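Local coordinates for protein nicotinate-nucleotide pyrophosphorylase (Ehrlichia chaffeensis, PDB 3L0G) that probably converts quinolinate and phosphoribosyl pyrophosphate into nicotinate mononucleotide, carbon dioxide and pyrophosphate on the pathway to NAD, at residues 24-29 with 158-163; 66-71 with 162-167; 149-154 with 172-177. All coordinates share one frame; numbering follows the deposited sequence.

Contact 1 (24-29 with 158-163); sequences ISFSEI and RMLDKY
The carbonyl O of Met159, which accepts the helical bond from Tyr163 N at 2.9 Å, is also touched by the CD1 methyl of Ile24 at 3.8 Å. That same methyl touches the CB of Tyr163 and, a little farther off, the CB of Met159, so the end of one extended isoleucine fills the notch between neighbouring turns of the helix. Ile24 gets there because its CG1 runs anti to the backbone N (chi1 -173°) and the chain continues straight through CD1. Phe26, at the N-cap position of helix 27-38, supplies the other wedge. Its CZ edge points at one face of the Tyr163 ring, 3.9 Å above the plane and nearer the rim than the middle. The two planes stand at 70° with centroids 5.4 Å apart, a T-shaped stack. CE1 of the same ring rests on Leu160 CD1 at 3.7 Å, while Ile29 crosses the leucine side chain at about a right angle and brings its CD1 to 4.0 Å from Leu160 CD2. The core deepens behind them, for Phe122 of helix 116-139 touches both Ile29 and Leu160. With no hydrogen bond between the two segments, this is apolar packing, edge-to-face pair included, of the start of helix 27-38 and the residues before it against helix 158-167 of the quinolinate phosphoribosyltransferase C-terminal domain.

Contact 2 (66-71 with 162-167); sequences VVCGIP and KYSVCI
The ring of Tyr163 carries Ile167 CG1 from its own helix over one face, 3.6 Å above the plane toward the rim, and on that same side Cys68 reaches it across the contact. The thiol sulfur approaches obliquely: SG is 4.8 Å from the ring centroid, 58° off the normal, and comes closest to CE2 at 3.7 Å. The opposite face is the one that meets Phe26. Pro71 lies beyond the phenol end, its CG 3.9 Å from Tyr163 OH, while the hydroxyl itself is hydrogen-bonded to Asp92 OD2. Cys68 is the centre of the packing. With SG swung anti to the backbone N (chi1 -162°), the sulfur packs among Tyr163, Ser164 and Ile167, 3.6 Å from Ile167 CG1 and 3.4 Å from Ser164 OG. That serine hydroxyl hydrogen-bonds to Leu160 O, one turn back. This is a domain interface of the quinolinate phosphoribosyltransferase fold, in which the connection from strand 65-66 to helix 70-79 in the N-terminal domain lies along helix 158-167 of the C-terminal one. Gly69 is the N-cap residue, and Asp92 receives the N-H groups of both Gly69 and Ile70, so a single carboxylate ties the helix start to the tyrosine. Farther along, Ile167 CG2 lies against the backbone of the partner segment, 3.5 Å from Val67 O. Val66 CG1 adds a looser touch on the same methyl at 4.3 Å.

Contact 3 (149-154 with 172-177); sequences STRKTT and SYRDNL. With FMT (formic acid), chain J.
Arg151 loses the most surface to this contact, with an apolar neighbour over one face of its guanidinium and a carboxylate-like ligand at its edge. Leu177 CD2 sits over the centre of the face, 3.4 Å from CZ, and the leucine crosses the arginine at about a right angle. In the plane, NH2 gives a nearly straight hydrogen bond (171°) to O2 of a bound formic acid, probably from the crystallisation liquor, at 3.0 Å. The chain bends at chi3 (50°), which folds the guanidinium back so that CG and CD also lie alongside the ligand. Arg174 meets the same molecule two-pronged: NE bonds to O1 at 2.8 Å and NH2 to O2 at 2.9 Å, both nearly straight. The guanidinium planes are turned 74° apart, and the two NH2 groups come within 3.5 Å of each other while converging on O2, a shared acceptor that probably offsets their like charge; Lys184 NZ adds another bond to the ligand. Arg151 NH1 is pinned by a salt bridge to Asp37 of a second subunit, which should steady the group. Away from the ligand, Ser149 OG lies 3.7 Å from Ser172 CB. Both serine hydroxyls hydrogen-bond to Lys162 NZ, which also donates to Arg174 O, a second-shell bond that would fix the backbone of that arginine. The formic acid may mimic a substrate carboxylate: a basic cluster completed at a subunit interface is consistent with the active-site pocket that receives the quinolinate carboxylates in this enzyme family.

In the fold
From the N terminus, the residues 24-29 come first along the chain, and contact 1 closes a long loop between them and helix 158-167. Contact 2 begins inside that loop, at 66-71, and ends on the following turn of the same helix, sharing Lys162 and Tyr163 with it. Contact 3 crosses both: 149-154 precedes the helix and 172-177 follows it, so this short loop encloses the helix on which the longer ones end. Tyr163 faces the N-terminal elements, whereas Lys162, Arg158 and Asp161 reach the loops of contact 3. One helix thus links the N-terminal domain and leader to the ligand-binding loops of the parallel-stranded C-terminal domain.

Contact 1 (24-29 with 158-163)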
ATOM      1  N   ILE C  24       7.126  -3.463 -12.677  1.00 23.19           N
ATOM      2  CA  ILE C  24       6.598  -2.388 -11.839  1.00 21.84           C
ATOM      3  C   ILE C  24       5.157  -2.707 -11.363  1.00 19.74           C
ATOM      4  O   ILE C  24       4.379  -3.252 -12.130  1.00 18.78           O
ATOM      5  CB  ILE C  24       6.630  -1.074 -12.648  1.00 21.93           C
ATOM      6  CG1 ILE C  24       6.246   0.125 -11.776  1.00 22.37           C
ATOM      7  CG2 ILE C  24       5.756  -1.213 -13.954  1.00 22.21           C
ATOM      8  CD1 ILE C  24       6.739   1.447 -12.349  1.00 22.45           C
ATOM      9  N   SER C  25       4.822  -2.396 -10.108  1.00 17.72           N
ATOM     10  CA  SER C  25       3.437  -2.570  -9.604  1.00 16.31           C
ATOM     11  C   SER C  25       2.723  -1.247  -9.356  1.00 14.91           C
ATOM     12  O   SER C  25       3.236  -0.404  -8.621  1.00 15.06           O
ATOM     13  CB  SER C  25       3.413  -3.354  -8.296  1.00 16.46           C
ATOM     14  OG  SER C  25       2.075  -3.531  -7.833  1.00 16.09           O
ATOM     15  N   PHE C  26       1.526  -1.085  -9.929  1.00 12.76           N
ATOM     16  CA  PHE C  26       0.716   0.099  -9.687  1.00 11.71           C
ATOM     17  C   PHE C  26      -0.427  -0.179  -8.700  1.00 10.63           C
ATOM     18  O   PHE C  26      -1.307   0.665  -8.506  1.00  8.90           O
ATOM     19  CB  PHE C  26       0.159   0.636 -11.021  1.00 12.27           C
ATOM     20  CG  PHE C  26       1.220   0.954 -12.049  1.00 11.60           C
ATOM     21  CD1 PHE C  26       2.125   1.958 -11.834  1.00 13.33           C
ATOM     22  CD2 PHE C  26       1.282   0.261 -13.238  1.00 12.67           C
ATOM     23  CE1 PHE C  26       3.067   2.271 -12.793  1.00 13.55           C
ATOM     24  CE2 PHE C  26       2.229   0.554 -14.176  1.00 15.33           C
ATOM     25  CZ  PHE C  26       3.122   1.570 -13.955  1.00 13.59           C
ATOM     26  N   SER C  27      -0.427  -1.355  -8.067  1.00  9.52           N
ATOM     27  CA  SER C  27      -1.596  -1.747  -7.261  1.00  9.07           C
ATOM     28  C   SER C  27      -1.856  -0.781  -6.084  1.00  9.33           C
ATOM     29  O   SER C  27      -3.008  -0.451  -5.772  1.00  8.94           O
ATOM     30  CB  SER C  27      -1.459  -3.187  -6.744  1.00  9.31           C
ATOM     31  OG  SER C  27      -1.356  -4.124  -7.822  1.00  7.88           O
ATOM     32  N   GLU C  28      -0.798  -0.331  -5.428  1.00  9.62           N
ATOM     33  CA  GLU C  28      -0.954   0.563  -4.278  1.00 10.35           C
ATOM     34  C   GLU C  28      -1.535   1.933  -4.703  1.00 10.11           C
ATOM     35  O   GLU C  28      -2.496   2.420  -4.098  1.00 10.20           O
ATOM     36  CB  GLU C  28       0.379   0.751  -3.526  1.00 10.68           C
ATOM     37  CG  GLU C  28       0.231   1.638  -2.299  1.00 13.73           C
ATOM     38  CD  GLU C  28       1.527   1.853  -1.509  1.00 18.19           C
ATOM     39  OE1 GLU C  28       2.637   1.630  -2.065  1.00 19.26           O
ATOM     40  OE2 GLU C  28       1.413   2.258  -0.318  1.00 20.06           O
ATOM     41  N   ILE C  29      -0.948   2.552  -5.731  1.00  9.99           N
ATOM     42  CA  ILE C  29      -1.445   3.870  -6.183  1.00  9.27           C
ATOM     43  C   ILE C  29      -2.857   3.753  -6.762  1.00  9.06           C
ATOM     44  O   ILE C  29      -3.688   4.634  -6.563  1.00  8.03           O
ATOM     45  CB  ILE C  29      -0.472   4.598  -7.157  1.00  9.22           C
ATOM     46  CG1 ILE C  29      -0.388   3.919  -8.549  1.00 10.53           C
ATOM     47  CG2 ILE C  29       0.889   4.757  -6.499  1.00  8.11           C
ATOM     48  CD1 ILE C  29       0.414   4.821  -9.586  1.00  8.24           C
ATOM     49  N   ARG C 158       6.074   8.756  -7.682  1.00  6.05           N
ATOM     50  CA  ARG C 158       7.471   8.724  -8.111  1.00  6.91           C
ATOM     51  C   ARG C 158       7.683   7.703  -9.201  1.00  6.64           C
ATOM     52  O   ARG C 158       8.331   7.966 -10.231  1.00  4.89           O
ATOM     53  CB  ARG C 158       8.399   8.362  -6.933  1.00  7.01           C
ATOM     54  CG  ARG C 158       9.830   7.967  -7.304  1.00  6.78           C
ATOM     55  CD  ARG C 158      10.627   9.054  -8.019  1.00  7.63           C
ATOM     56  NE  ARG C 158      10.611  10.307  -7.289  1.00  5.09           N
ATOM     57  CZ  ARG C 158      11.209  10.515  -6.118  1.00  8.70           C
ATOM     58  NH1 ARG C 158      11.939   9.562  -5.514  1.00  7.51           N
ATOM     59  NH2 ARG C 158      11.073  11.693  -5.535  1.00 10.69           N
ATOM     60  N   MET C 159       7.182   6.497  -8.945  1.00  6.71           N
ATOM     61  CA  MET C 159       7.518   5.390  -9.833  1.00  7.43           C
ATOM     62  C   MET C 159       6.678   5.486 -11.099  1.00  7.16           C
ATOM     63  O   MET C 159       7.191   5.238 -12.172  1.00  7.86           O
ATOM     64  CB  MET C 159       7.394   4.022  -9.106  1.00  8.15           C
ATOM     65  CG  MET C 159       8.483   3.781  -8.046  1.00  8.94           C
ATOM     66  SD  MET C 159      10.182   3.982  -8.679  1.00 14.83           S
ATOM     67  CE  MET C 159      10.239   2.568  -9.819  1.00 15.10           C
ATOM     68  N   LEU C 160       5.402   5.872 -11.009  1.00  6.97           N
ATOM     69  CA  LEU C 160       4.631   6.088 -12.258  1.00  7.21           C
ATOM     70  C   LEU C 160       5.266   7.178 -13.146  1.00  7.07           C
ATOM     71  O   LEU C 160       5.280   7.068 -14.372  1.00  7.42           O
ATOM     72  CB  LEU C 160       3.190   6.478 -11.962  1.00  7.47           C
ATOM     73  CG  LEU C 160       2.331   6.810 -13.184  1.00  6.65           C
ATOM     74  CD1 LEU C 160       2.329   5.644 -14.194  1.00  7.90           C
ATOM     75  CD2 LEU C 160       0.951   7.188 -12.748  1.00  6.94           C
ATOM     76  N   ASP C 161       5.790   8.233 -12.524  1.00  8.46           N
ATOM     77  CA  ASP C 161       6.339   9.376 -13.285  1.00  7.82           C
ATOM     78  C   ASP C 161       7.628   8.966 -13.984  1.00  7.74           C
ATOM     79  O   ASP C 161       7.797   9.190 -15.199  1.00  6.66           O
ATOM     80  CB  ASP C 161       6.524  10.610 -12.391  1.00  8.15           C
ATOM     81  CG  ASP C 161       5.184  11.310 -12.042  1.00  8.63           C
ATOM     82  OD1 ASP C 161       4.085  10.777 -12.366  1.00  9.88           O
ATOM     83  OD2 ASP C 161       5.236  12.395 -11.413  1.00 11.67           O
ATOM     84  N   LYS C 162       8.505   8.287 -13.248  1.00  7.68           N
ATOM     85  CA  LYS C 162       9.742   7.808 -13.843  1.00  7.93           C
ATOM     86  C   LYS C 162       9.463   6.749 -14.916  1.00  8.06           C
ATOM     87  O   LYS C 162      10.118   6.756 -15.924  1.00  7.45           O
ATOM     88  CB  LYS C 162      10.743   7.305 -12.799  1.00  7.91           C
ATOM     89  CG  LYS C 162      11.477   8.452 -12.085  1.00  7.89           C
ATOM     90  CD  LYS C 162      12.345   7.954 -10.986  1.00  6.42           C
ATOM     91  CE  LYS C 162      13.249   9.052 -10.453  1.00  5.73           C
ATOM     92  NZ  LYS C 162      14.284   9.386 -11.439  1.00  5.79           N
ATOM     93  N   TYR C 163       8.493   5.867 -14.695  1.00  8.37           N
ATOM     94  CA  TYR C 163       8.071   4.909 -15.716  1.00  8.60           C
ATOM     95  C   TYR C 163       7.605   5.602 -17.020  1.00  8.32           C
ATOM     96  O   TYR C 163       7.883   5.147 -18.130  1.00  7.41           O
ATOM     97  CB  TYR C 163       6.915   4.049 -15.154  1.00  8.98           C
ATOM     98  CG  TYR C 163       6.163   3.237 -16.198  1.00  9.62           C
ATOM     99  CD1 TYR C 163       6.670   2.029 -16.684  1.00 12.17           C
ATOM    100  CD2 TYR C 163       4.940   3.650 -16.681  1.00 11.63           C
ATOM    101  CE1 TYR C 163       5.967   1.281 -17.655  1.00 12.15           C
ATOM    102  CE2 TYR C 163       4.235   2.896 -17.650  1.00 10.40           C
ATOM    103  CZ  TYR C 163       4.751   1.732 -18.127  1.00 11.52           C
ATOM    104  OH  TYR C 163       4.029   1.026 -19.085  1.00  8.91           O
TER

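Contact 2 (66-71 with 162-167)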
ATOM      1  N   VAL C  66       1.682  10.219 -26.882  1.00  7.22           N
ATOM      2  CA  VAL C  66       2.389   8.974 -26.631  1.00  6.65           C
ATOM      3  C   VAL C  66       1.572   8.260 -25.569  1.00  7.36           C
ATOM      4  O   VAL C  66       1.339   8.812 -24.484  1.00  9.24           O
ATOM      5  CB  VAL C  66       3.826   9.194 -26.158  1.00  6.06           C
ATOM      6  CG1 VAL C  66       4.429   7.877 -25.805  1.00  4.34           C
ATOM      7  CG2 VAL C  66       4.705   9.914 -27.280  1.00  7.33           C
ATOM      8  N   VAL C  67       1.102   7.057 -25.882  1.00  7.23           N
ATOM      9  CA  VAL C  67       0.223   6.316 -24.965  1.00  7.03           C
ATOM     10  C   VAL C  67       1.007   5.902 -23.737  1.00  7.23           C
ATOM     11  O   VAL C  67       2.114   5.361 -23.869  1.00  7.60           O
ATOM     12  CB  VAL C  67      -0.391   5.057 -25.644  1.00  6.34           C
ATOM     13  CG1 VAL C  67      -1.178   4.218 -24.644  1.00  6.75           C
ATOM     14  CG2 VAL C  67      -1.321   5.450 -26.797  1.00  6.36           C
ATOM     15  N   CYS C  68       0.459   6.167 -22.550  1.00  7.67           N
ATOM     16  CA  CYS C  68       1.085   5.694 -21.302  1.00  7.66           C
ATOM     17  C   CYS C  68       0.028   5.494 -20.216  1.00  7.29           C
ATOM     18  O   CYS C  68      -0.895   6.286 -20.090  1.00  7.45           O
ATOM     19  CB  CYS C  68       2.154   6.667 -20.838  1.00  7.98           C
ATOM     20  SG  CYS C  68       3.343   5.938 -19.625  1.00  9.18           S
ATOM     21  N   GLY C  69       0.156   4.422 -19.446  1.00  7.33           N
ATOM     22  CA  GLY C  69      -0.769   4.131 -18.348  1.00  7.23           C
ATOM     23  C   GLY C  69      -1.752   3.026 -18.651  1.00  7.48           C
ATOM     24  O   GLY C  69      -2.646   2.771 -17.846  1.00  7.21           O
ATOM     25  N   ILE C  70      -1.620   2.377 -19.816  1.00  8.16           N
ATOM     26  CA  ILE C  70      -2.536   1.280 -20.171  1.00  8.53           C
ATOM     27  C   ILE C  70      -2.548   0.127 -19.155  1.00  8.35           C
ATOM     28  O   ILE C  70      -3.628  -0.424 -18.869  1.00  8.85           O
ATOM     29  CB  ILE C  70      -2.297   0.731 -21.593  1.00  8.63           C
ATOM     30  CG1 ILE C  70      -2.608   1.776 -22.642  1.00  8.47           C
ATOM     31  CG2 ILE C  70      -3.199  -0.488 -21.867  1.00 10.15           C
ATOM     32  CD1 ILE C  70      -4.114   2.056 -22.772  1.00  9.90           C
ATOM     33  N   PRO C  71      -1.374  -0.248 -18.587  1.00  8.04           N
ATOM     34  CA  PRO C  71      -1.458  -1.335 -17.566  1.00  8.20           C
ATOM     35  C   PRO C  71      -2.323  -0.979 -16.348  1.00  8.89           C
ATOM     36  O   PRO C  71      -2.893  -1.861 -15.727  1.00  9.32           O
ATOM     37  CB  PRO C  71       0.015  -1.582 -17.176  1.00  8.01           C
ATOM     38  CG  PRO C  71       0.821  -1.126 -18.450  1.00  7.13           C
ATOM     39  CD  PRO C  71       0.027   0.105 -18.913  1.00  7.65           C
ATOM     40  N   LYS C 162       8.505   8.287 -13.248  1.00  7.68           N
ATOM     41  CA  LYS C 162       9.742   7.808 -13.843  1.00  7.93           C
ATOM     42  C   LYS C 162       9.463   6.749 -14.916  1.00  8.06           C
ATOM     43  O   LYS C 162      10.118   6.756 -15.924  1.00  7.45           O
ATOM     44  CB  LYS C 162      10.743   7.305 -12.799  1.00  7.91           C
ATOM     45  CG  LYS C 162      11.477   8.452 -12.085  1.00  7.89           C
ATOM     46  CD  LYS C 162      12.345   7.954 -10.986  1.00  6.42           C
ATOM     47  CE  LYS C 162      13.249   9.052 -10.453  1.00  5.73           C
ATOM     48  NZ  LYS C 162      14.284   9.386 -11.439  1.00  5.79           N
ATOM     49  N   TYR C 163       8.493   5.867 -14.695  1.00  8.37           N
ATOM     50  CA  TYR C 163       8.071   4.909 -15.716  1.00  8.60           C
ATOM     51  C   TYR C 163       7.605   5.602 -17.020  1.00  8.32           C
ATOM     52  O   TYR C 163       7.883   5.147 -18.130  1.00  7.41           O
ATOM     53  CB  TYR C 163       6.915   4.049 -15.154  1.00  8.98           C
ATOM     54  CG  TYR C 163       6.163   3.237 -16.198  1.00  9.62           C
ATOM     55  CD1 TYR C 163       6.670   2.029 -16.684  1.00 12.17           C
ATOM     56  CD2 TYR C 163       4.940   3.650 -16.681  1.00 11.63           C
ATOM     57  CE1 TYR C 163       5.967   1.281 -17.655  1.00 12.15           C
ATOM     58  CE2 TYR C 163       4.235   2.896 -17.650  1.00 10.40           C
ATOM     59  CZ  TYR C 163       4.751   1.732 -18.127  1.00 11.52           C
ATOM     60  OH  TYR C 163       4.029   1.026 -19.085  1.00  8.91           O
ATOM     61  N   SER C 164       6.876   6.702 -16.866  1.00  7.73           N
ATOM     62  CA  SER C 164       6.275   7.373 -18.013  1.00  6.83           C
ATOM     63  C   SER C 164       7.350   8.130 -18.817  1.00  7.14           C
ATOM     64  O   SER C 164       7.280   8.211 -20.067  1.00  6.53           O
ATOM     65  CB  SER C 164       5.157   8.308 -17.550  1.00  6.89           C
ATOM     66  OG  SER C 164       4.127   7.651 -16.817  1.00  5.84           O
ATOM     67  N   VAL C 165       8.362   8.658 -18.117  1.00  6.48           N
ATOM     68  CA  VAL C 165       9.557   9.216 -18.780  1.00  6.29           C
ATOM     69  C   VAL C 165      10.290   8.148 -19.619  1.00  7.59           C
ATOM     70  O   VAL C 165      10.645   8.403 -20.764  1.00  8.35           O
ATOM     71  CB  VAL C 165      10.527   9.876 -17.772  1.00  6.30           C
ATOM     72  CG1 VAL C 165      11.897  10.165 -18.444  1.00  4.06           C
ATOM     73  CG2 VAL C 165       9.890  11.165 -17.202  1.00  4.32           C
ATOM     74  N   CYS C 166      10.474   6.946 -19.072  1.00  7.59           N
ATOM     75  CA  CYS C 166      11.019   5.832 -19.841  1.00  8.00           C
ATOM     76  C   CYS C 166      10.122   5.424 -21.027  1.00  7.52           C
ATOM     77  O   CYS C 166      10.623   5.224 -22.120  1.00  6.61           O
ATOM     78  CB  CYS C 166      11.391   4.638 -18.926  1.00  8.74           C
ATOM     79  SG  CYS C 166      12.767   5.124 -17.716  1.00 13.38           S
ATOM     80  N   ILE C 167       8.809   5.354 -20.831  1.00  7.25           N
ATOM     81  CA  ILE C 167       7.905   5.106 -21.958  1.00  7.23           C
ATOM     82  C   ILE C 167       8.136   6.118 -23.065  1.00  7.61           C
ATOM     83  O   ILE C 167       8.097   5.742 -24.234  1.00  7.79           O
ATOM     84  CB  ILE C 167       6.398   5.074 -21.562  1.00  6.57           C
ATOM     85  CG1 ILE C 167       6.133   3.908 -20.614  1.00  5.78           C
ATOM     86  CG2 ILE C 167       5.480   4.948 -22.823  1.00  5.82           C
ATOM     87  CD1 ILE C 167       6.677   2.519 -21.112  1.00  7.40           C
TER

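Contact 3 (149-154 with 172-177)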
ATOM      1  N   SER C 149      14.927  11.728 -16.088  1.00  7.67           N
ATOM      2  CA  SER C 149      14.009  12.227 -15.096  1.00  7.35           C
ATOM      3  C   SER C 149      14.836  12.659 -13.899  1.00  7.64           C
ATOM      4  O   SER C 149      16.059  12.421 -13.851  1.00  7.31           O
ATOM      5  CB  SER C 149      12.982  11.173 -14.696  1.00  8.29           C
ATOM      6  OG  SER C 149      13.620   9.992 -14.199  1.00  6.42           O
ATOM      7  N   THR C 150      14.154  13.324 -12.975  1.00  7.18           N
ATOM      8  CA  THR C 150      14.662  13.758 -11.690  1.00  7.49           C
ATOM      9  C   THR C 150      13.780  13.187 -10.565  1.00  8.07           C
ATOM     10  O   THR C 150      12.942  12.341 -10.826  1.00  9.07           O
ATOM     11  CB  THR C 150      14.596  15.275 -11.580  1.00  7.83           C
ATOM     12  OG1 THR C 150      13.222  15.683 -11.621  1.00  6.84           O
ATOM     13  CG2 THR C 150      15.375  15.968 -12.754  1.00  9.51           C
ATOM     14  N   ARG C 151      13.979  13.676  -9.326  1.00  8.32           N
ATOM     15  CA  ARG C 151      13.144  13.377  -8.201  1.00  7.93           C
ATOM     16  C   ARG C 151      12.069  14.449  -7.939  1.00  9.19           C
ATOM     17  O   ARG C 151      11.324  14.362  -6.950  1.00  8.16           O
ATOM     18  CB  ARG C 151      14.001  13.093  -6.944  1.00  8.80           C
ATOM     19  CG  ARG C 151      14.669  11.666  -7.006  1.00  7.37           C
ATOM     20  CD  ARG C 151      15.758  11.441  -5.976  1.00  7.38           C
ATOM     21  NE  ARG C 151      15.322  11.800  -4.633  1.00  8.50           N
ATOM     22  CZ  ARG C 151      15.680  12.907  -3.966  1.00  7.36           C
ATOM     23  NH1 ARG C 151      15.162  13.151  -2.775  1.00  5.59           N
ATOM     24  NH2 ARG C 151      16.570  13.757  -4.456  1.00  6.67           N
ATOM     25  N   LYS C 152      11.947  15.410  -8.856  1.00  8.29           N
ATOM     26  CA  LYS C 152      10.904  16.412  -8.784  1.00  9.37           C
ATOM     27  C   LYS C 152       9.690  15.844  -9.487  1.00  9.53           C
ATOM     28  O   LYS C 152       9.221  16.343 -10.525  1.00  8.91           O
ATOM     29  CB  LYS C 152      11.355  17.713  -9.420  1.00  9.77           C
ATOM     30  CG  LYS C 152      12.525  18.356  -8.722  1.00 13.04           C
ATOM     31  CD  LYS C 152      13.119  19.458  -9.578  1.00 18.55           C
ATOM     32  CE  LYS C 152      13.961  20.400  -8.754  1.00 21.55           C
ATOM     33  NZ  LYS C 152      15.093  20.906  -9.538  1.00 23.07           N
ATOM     34  N   THR C 153       9.185  14.776  -8.880  1.00  9.33           N
ATOM     35  CA  THR C 153       8.019  14.082  -9.350  1.00  8.60           C
ATOM     36  C   THR C 153       6.786  14.472  -8.517  1.00  8.63           C
ATOM     37  O   THR C 153       6.881  15.158  -7.498  1.00  9.43           O
ATOM     38  CB  THR C 153       8.333  12.567  -9.279  1.00  9.07           C
ATOM     39  OG1 THR C 153       8.877  12.260  -7.987  1.00  7.93           O
ATOM     40  CG2 THR C 153       9.399  12.175 -10.329  1.00  6.80           C
ATOM     41  N   THR C 154       5.623  14.015  -8.959  1.00  9.23           N
ATOM     42  CA  THR C 154       4.367  14.224  -8.274  1.00  8.93           C
ATOM     43  C   THR C 154       4.370  13.328  -7.019  1.00  8.86           C
ATOM     44  O   THR C 154       4.670  12.132  -7.118  1.00  7.98           O
ATOM     45  CB  THR C 154       3.194  13.844  -9.196  1.00  9.51           C
ATOM     46  OG1 THR C 154       3.405  14.409 -10.499  1.00 12.98           O
ATOM     47  CG2 THR C 154       1.832  14.304  -8.632  1.00 10.78           C
ATOM     48  N   SER C 172      16.604   7.076 -16.341  1.00  7.72           N
ATOM     49  CA  SER C 172      16.668   7.487 -14.931  1.00  8.17           C
ATOM     50  C   SER C 172      17.955   7.040 -14.254  1.00  7.75           C
ATOM     51  O   SER C 172      18.257   5.873 -14.270  1.00  6.49           O
ATOM     52  CB  SER C 172      15.528   6.869 -14.166  1.00  8.53           C
ATOM     53  OG  SER C 172      15.587   7.208 -12.788  1.00 10.24           O
ATOM     54  N   TYR C 173      18.668   7.979 -13.628  1.00  8.00           N
ATOM     55  CA  TYR C 173      19.849   7.656 -12.803  1.00  7.35           C
ATOM     56  C   TYR C 173      19.522   6.784 -11.607  1.00  7.29           C
ATOM     57  O   TYR C 173      20.224   5.819 -11.307  1.00  6.48           O
ATOM     58  CB  TYR C 173      20.520   8.938 -12.320  1.00  7.23           C
ATOM     59  CG  TYR C 173      21.729   8.689 -11.437  1.00  7.46           C
ATOM     60  CD1 TYR C 173      22.820   7.981 -11.908  1.00  8.14           C
ATOM     61  CD2 TYR C 173      21.788   9.178 -10.154  1.00  6.67           C
ATOM     62  CE1 TYR C 173      23.938   7.759 -11.085  1.00  9.05           C
ATOM     63  CE2 TYR C 173      22.878   8.948  -9.337  1.00  7.03           C
ATOM     64  CZ  TYR C 173      23.941   8.233  -9.788  1.00  8.00           C
ATOM     65  OH  TYR C 173      25.039   8.018  -8.955  1.00 10.05           O
ATOM     66  N   ARG C 174      18.452   7.133 -10.906  1.00  7.63           N
ATOM     67  CA  ARG C 174      18.081   6.432  -9.706  1.00  7.84           C
ATOM     68  C   ARG C 174      16.599   6.648  -9.430  1.00  7.76           C
ATOM     69  O   ARG C 174      16.039   7.619  -9.875  1.00  8.26           O
ATOM     70  CB  ARG C 174      18.919   6.933  -8.527  1.00  7.95           C
ATOM     71  CG  ARG C 174      18.559   8.338  -8.007  1.00  7.57           C
ATOM     72  CD  ARG C 174      19.605   8.793  -6.955  1.00  6.74           C
ATOM     73  NE  ARG C 174      19.395  10.181  -6.562  1.00  7.49           N
ATOM     74  CZ  ARG C 174      19.822  10.737  -5.431  1.00  9.01           C
ATOM     75  NH1 ARG C 174      20.520  10.039  -4.548  1.00 10.50           N
ATOM     76  NH2 ARG C 174      19.506  11.997  -5.158  1.00  7.86           N
ATOM     77  N   ASP C 175      15.996   5.717  -8.710  1.00  7.81           N
ATOM     78  CA  ASP C 175      14.592   5.765  -8.371  1.00  8.42           C
ATOM     79  C   ASP C 175      14.350   6.672  -7.182  1.00  8.38           C
ATOM     80  O   ASP C 175      13.352   7.365  -7.131  1.00 10.35           O
ATOM     81  CB  ASP C 175      14.057   4.370  -8.071  1.00  8.18           C
ATOM     82  CG  ASP C 175      13.896   3.510  -9.323  1.00  9.37           C
ATOM     83  OD1 ASP C 175      13.928   4.003 -10.448  1.00 11.04           O
ATOM     84  OD2 ASP C 175      13.721   2.303  -9.158  1.00 16.01           O
ATOM     85  N   ASN C 176      15.263   6.697  -6.236  1.00  8.52           N
ATOM     86  CA  ASN C 176      15.066   7.450  -5.011  1.00  8.97           C
ATOM     87  C   ASN C 176      16.372   7.554  -4.242  1.00  8.35           C
ATOM     88  O   ASN C 176      17.407   7.350  -4.818  1.00  9.61           O
ATOM     89  CB  ASN C 176      13.956   6.811  -4.183  1.00  8.91           C
ATOM     90  CG  ASN C 176      14.288   5.419  -3.727  1.00 11.69           C
ATOM     91  OD1 ASN C 176      15.457   4.967  -3.779  1.00 12.04           O
ATOM     92  ND2 ASN C 176      13.269   4.732  -3.206  1.00 11.82           N
ATOM     93  N   LEU C 177      16.337   7.910  -2.971  1.00  8.36           N
ATOM     94  CA  LEU C 177      17.559   8.170  -2.216  1.00  8.90           C
ATOM     95  C   LEU C 177      18.345   6.926  -1.799  1.00  9.70           C
ATOM     96  O   LEU C 177      19.477   7.055  -1.318  1.00  9.50           O
ATOM     97  CB  LEU C 177      17.247   9.011  -0.981  1.00  8.17           C
ATOM     98  CG  LEU C 177      16.819  10.446  -1.303  1.00  9.41           C
ATOM     99  CD1 LEU C 177      16.420  11.164  -0.043  1.00  6.56           C
ATOM    100  CD2 LEU C 177      17.926  11.168  -2.078  1.00  4.71           C
TER
HETATM  101  C   FMT J 301      17.843  12.991  -8.213  1.00 12.40           C
HETATM  102  O1  FMT J 301      18.079  11.795  -8.432  1.00 12.07           O
HETATM  103  O2  FMT J 301      18.003  13.518  -7.105  1.00 12.46           O
HETATM  104  O   HOH W   1      17.855  10.844 -13.288  1.00  8.04           O